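Local coordinates for Lmo1340 protein (Listeria monocytogenes, PDB 4NLM) that is a surface protein of unknown function, probably a lipoprotein, that carries a YqgU-like six-bladed beta-propeller domain, at residues K81-E89 and T115-T126. Residues are numbered along the deposited sequence; the frame is centred on the assembly and turned at random. Where two conformers were deposited one is given.
Sequences KRPIFNTKE and TMRIIALNDGST
One face of the F85 ring lies on I119, whose CD1 sits over the ring centre in a CH-pi contact, 3.5 Å from the centroid and 4° off the normal; G124 O lies at the ring edge. With CG anti to the backbone N (chi1 -177°), F85 reaches across to this methyl. The R82 guanidinium turns its edge to the turn after strand 114-120: NH1 and NH2, 2.9 and 3.0 Å from L121 O, grip that one oxygen end-on, NH1 in the carbonyl plane and NH2 from above it, while E73 pairs with NH2 in a salt bridge. In the conformer described here, one of two, the R117 guanidinium has T115 CG2 over one face and E89 at its edge. In this salt bridge NH1 lies 3.1 Å from E89 OE2, the carboxylate and guanidinium planes are 61° apart, and NH2 to OE1 is weak; OE1 also hydrogen-bonds S107 OG. Between the two arginine contacts, I84 CD1 packs on L121 CD2 at 3.9 Å, and a water donates to both I84 O and G124 O. I84 and F85 form a classic beta bulge opposite F71, on edge strand 81-87; it faces strand 114-120 of the next four-stranded antiparallel sheet, consistent with neighbouring propeller blades, and L105 of strand 102-108 also touches F85.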
loop_
_atom_site.group_PDB
_atom_site.type_symbol
_atom_site.label_atom_id
_atom_site.label_comp_id
_atom_site.label_asym_id
_atom_site.label_seq_id
_atom_site.Cartn_x
_atom_site.Cartn_y
_atom_site.Cartn_z
ATOM N N LYS A 81 16.806 -13.161 12.737
ATOM C CA LYS A 81 16.976 -11.896 12.037
ATOM C C LYS A 81 18.161 -11.956 11.102
ATOM O O LYS A 81 19.176 -12.582 11.384
ATOM C CB LYS A 81 17.206 -10.769 13.042
ATOM C CG LYS A 81 15.987 -10.446 13.883
ATOM C CD LYS A 81 16.268 -9.388 14.940
ATOM C CE LYS A 81 15.100 -9.154 15.873
ATOM N NZ LYS A 81 15.452 -8.225 16.972
ATOM N N ARG A 82 18.015 -11.272 9.989
ATOM C CA ARG A 82 19.089 -11.160 9.021
ATOM C C ARG A 82 19.242 -9.692 8.652
ATOM O O ARG A 82 18.297 -9.070 8.206
ATOM C CB ARG A 82 18.745 -11.977 7.782
ATOM C CG ARG A 82 19.812 -11.886 6.717
ATOM C CD ARG A 82 19.487 -12.690 5.469
ATOM N NE ARG A 82 18.320 -12.193 4.736
ATOM C CZ ARG A 82 18.352 -11.338 3.722
ATOM N NH1 ARG A 82 19.482 -10.763 3.330
ATOM N NH2 ARG A 82 17.227 -10.978 3.152
ATOM N N PRO A 83 20.456 -9.150 8.777
ATOM C CA PRO A 83 20.656 -7.752 8.416
ATOM C C PRO A 83 20.616 -7.547 6.920
ATOM O O PRO A 83 21.212 -8.327 6.206
ATOM C CB PRO A 83 22.054 -7.441 8.947
ATOM C CG PRO A 83 22.758 -8.747 8.924
ATOM C CD PRO A 83 21.715 -9.808 9.159
ATOM N N ILE A 84 19.921 -6.515 6.462
ATOM C CA ILE A 84 19.874 -6.163 5.069
ATOM C C ILE A 84 20.661 -4.890 4.765
ATOM O O ILE A 84 21.570 -4.887 3.963
ATOM C CB ILE A 84 18.417 -5.986 4.590
ATOM C CG1 ILE A 84 17.618 -7.281 4.836
ATOM C CG2 ILE A 84 18.390 -5.642 3.101
ATOM C CD1 ILE A 84 16.122 -7.085 4.788
ATOM N N PHE A 85 20.338 -3.796 5.447
ATOM C CA PHE A 85 20.896 -2.465 5.156
ATOM C C PHE A 85 20.726 -1.578 6.355
ATOM O O PHE A 85 19.788 -1.754 7.136
ATOM C CB PHE A 85 20.114 -1.850 3.927
ATOM C CG PHE A 85 20.590 -0.525 3.440
ATOM C CD1 PHE A 85 21.533 -0.465 2.439
ATOM C CD2 PHE A 85 20.029 0.656 3.893
ATOM C CE1 PHE A 85 21.966 0.762 1.936
ATOM C CE2 PHE A 85 20.450 1.884 3.403
ATOM C CZ PHE A 85 21.428 1.932 2.426
ATOM N N ASN A 86 21.613 -0.614 6.498
ATOM C CA ASN A 86 21.446 0.379 7.541
ATOM C C ASN A 86 21.869 1.756 7.015
ATOM O O ASN A 86 22.652 1.853 6.063
ATOM C CB ASN A 86 22.185 -0.018 8.824
ATOM C CG ASN A 86 23.689 -0.008 8.672
ATOM O OD1 ASN A 86 24.332 1.057 8.658
ATOM N ND2 ASN A 86 24.266 -1.179 8.649
ATOM N N THR A 87 21.373 2.819 7.661
ATOM C CA THR A 87 21.673 4.170 7.226
ATOM C C THR A 87 21.449 5.168 8.330
ATOM O O THR A 87 20.613 4.964 9.213
ATOM C CB THR A 87 20.807 4.586 6.014
ATOM O OG1 THR A 87 21.180 5.888 5.564
ATOM C CG2 THR A 87 19.332 4.564 6.316
ATOM N N LYS A 88 22.203 6.268 8.278
ATOM C CA LYS A 88 21.987 7.384 9.201
ATOM C C LYS A 88 21.088 8.456 8.583
ATOM O O LYS A 88 20.748 9.442 9.235
ATOM C CB LYS A 88 23.320 7.995 9.602
ATOM C CG LYS A 88 24.138 7.044 10.449
ATOM C CD LYS A 88 25.386 7.693 10.997
ATOM C CE LYS A 88 25.985 6.871 12.126
ATOM N NZ LYS A 88 25.146 6.915 13.360
ATOM N N GLU A 89 20.721 8.284 7.317
ATOM C CA GLU A 89 19.848 9.247 6.646
ATOM C C GLU A 89 18.429 9.220 7.234
ATOM O O GLU A 89 18.014 8.212 7.791
ATOM C CB GLU A 89 19.829 8.993 5.143
ATOM C CG GLU A 89 21.192 9.140 4.500
ATOM C CD GLU A 89 21.202 9.154 2.978
ATOM O OE1 GLU A 89 20.138 9.304 2.345
ATOM O OE2 GLU A 89 22.321 9.073 2.410
ATOM N N THR A 115 17.972 11.018 -1.681
ATOM C CA THR A 115 18.343 9.989 -2.604
ATOM C C THR A 115 17.240 8.978 -2.621
ATOM O O THR A 115 16.643 8.647 -1.578
ATOM C CB THR A 115 19.639 9.288 -2.115
ATOM O OG1 THR A 115 20.701 10.224 -1.895
ATOM C CG2 THR A 115 20.105 8.262 -3.070
HETATM N N MSE A 116 16.991 8.439 -3.815
HETATM C CA MSE A 116 16.158 7.251 -3.986
HETATM C C MSE A 116 17.116 6.153 -4.352
HETATM O O MSE A 116 17.858 6.283 -5.324
HETATM C CB MSE A 116 15.146 7.338 -5.090
HETATM C CG MSE A 116 14.132 8.422 -5.085
HETATM SE SE MSE A 116 13.271 8.471 -6.884
HETATM C CE MSE A 116 12.300 10.008 -6.158
ATOM N N ARG A 117 17.135 5.095 -3.548
ATOM C CA ARG A 117 17.972 3.932 -3.782
ATOM C C ARG A 117 17.168 2.661 -3.929
ATOM O O ARG A 117 16.169 2.483 -3.212
ATOM C CB ARG A 117 18.915 3.679 -2.615
ATOM C CG ARG A 117 19.953 4.749 -2.386
ATOM C CD ARG A 117 20.838 4.370 -1.216
ATOM N NE ARG A 117 21.889 5.351 -0.992
ATOM C CZ ARG A 117 21.770 6.412 -0.200
ATOM N NH1 ARG A 117 22.786 7.253 -0.053
ATOM N NH2 ARG A 117 20.635 6.626 0.455
ATOM N N ILE A 118 17.611 1.778 -4.825
ATOM C CA ILE A 118 17.053 0.452 -4.926
ATOM C C ILE A 118 18.100 -0.479 -4.306
ATOM O O ILE A 118 19.267 -0.467 -4.719
ATOM C CB ILE A 118 16.794 0.033 -6.376
ATOM C CG1 ILE A 118 15.919 1.064 -7.086
ATOM C CG2 ILE A 118 16.196 -1.375 -6.436
ATOM C CD1 ILE A 118 14.583 1.331 -6.449
ATOM N N ILE A 119 17.681 -1.263 -3.316
ATOM C CA ILE A 119 18.567 -2.127 -2.574
ATOM C C ILE A 119 18.140 -3.564 -2.720
ATOM O O ILE A 119 16.962 -3.882 -2.533
ATOM C CB ILE A 119 18.517 -1.749 -1.096
ATOM C CG1 ILE A 119 19.028 -0.305 -0.924
ATOM C CG2 ILE A 119 19.329 -2.701 -0.227
ATOM C CD1 ILE A 119 18.644 0.380 0.354
ATOM N N ALA A 120 19.089 -4.442 -3.044
ATOM C CA ALA A 120 18.766 -5.864 -3.179
ATOM C C ALA A 120 18.564 -6.511 -1.828
ATOM O O ALA A 120 19.390 -6.373 -0.939
ATOM C CB ALA A 120 19.850 -6.604 -3.960
ATOM N N LEU A 121 17.469 -7.246 -1.693
ATOM C CA LEU A 121 17.195 -7.914 -0.434
ATOM C C LEU A 121 18.172 -9.025 -0.098
ATOM O O LEU A 121 18.447 -9.264 1.083
ATOM C CB LEU A 121 15.776 -8.474 -0.447
ATOM C CG LEU A 121 14.698 -7.395 -0.267
ATOM C CD1 LEU A 121 13.350 -7.893 -0.746
ATOM C CD2 LEU A 121 14.667 -6.977 1.195
ATOM N N ASN A 122 18.719 -9.702 -1.106
ATOM C CA ASN A 122 19.558 -10.852 -0.780
ATOM C C ASN A 122 20.904 -10.504 -0.155
ATOM O O ASN A 122 21.401 -11.256 0.682
ATOM C CB ASN A 122 19.698 -11.816 -1.952
ATOM C CG ASN A 122 20.309 -11.191 -3.194
ATOM O OD1 ASN A 122 20.708 -10.032 -3.219
ATOM N ND2 ASN A 122 20.355 -11.976 -4.258
ATOM N N ASP A 123 21.483 -9.366 -0.535
ATOM C CA ASP A 123 22.769 -8.992 0.032
ATOM C C ASP A 123 22.902 -7.535 0.478
ATOM O O ASP A 123 23.985 -7.138 0.904
ATOM C CB ASP A 123 23.906 -9.366 -0.938
ATOM C CG ASP A 123 23.851 -8.601 -2.249
ATOM O OD1 ASP A 123 23.041 -7.672 -2.397
ATOM O OD2 ASP A 123 24.671 -8.915 -3.146
ATOM N N GLY A 124 21.830 -6.740 0.373
ATOM C CA GLY A 124 21.869 -5.343 0.803
ATOM C C GLY A 124 22.663 -4.410 -0.099
ATOM O O GLY A 124 22.970 -3.276 0.277
ATOM N N SER A 125 23.010 -4.876 -1.289
ATOM C CA SER A 125 23.759 -4.056 -2.242
ATOM C C SER A 125 22.857 -3.032 -2.904
ATOM O O SER A 125 21.648 -3.218 -3.027
ATOM C CB SER A 125 24.428 -4.928 -3.307
ATOM O OG SER A 125 23.463 -5.619 -4.094
ATOM N N THR A 126 23.468 -1.937 -3.329
ATOM C CA THR A 126 22.739 -0.885 -4.010
ATOM C C THR A 126 22.667 -1.227 -5.514
ATOM O O THR A 126 23.681 -1.285 -6.209
ATOM C CB THR A 126 23.368 0.498 -3.729
ATOM O OG1 THR A 126 23.316 0.782 -2.317
ATOM C CG2 THR A 126 22.644 1.588 -4.507
HETATM O O HOH W 1 23.933 -3.372 3.063
HETATM O O HOH W 2 20.497 11.493 0.531
#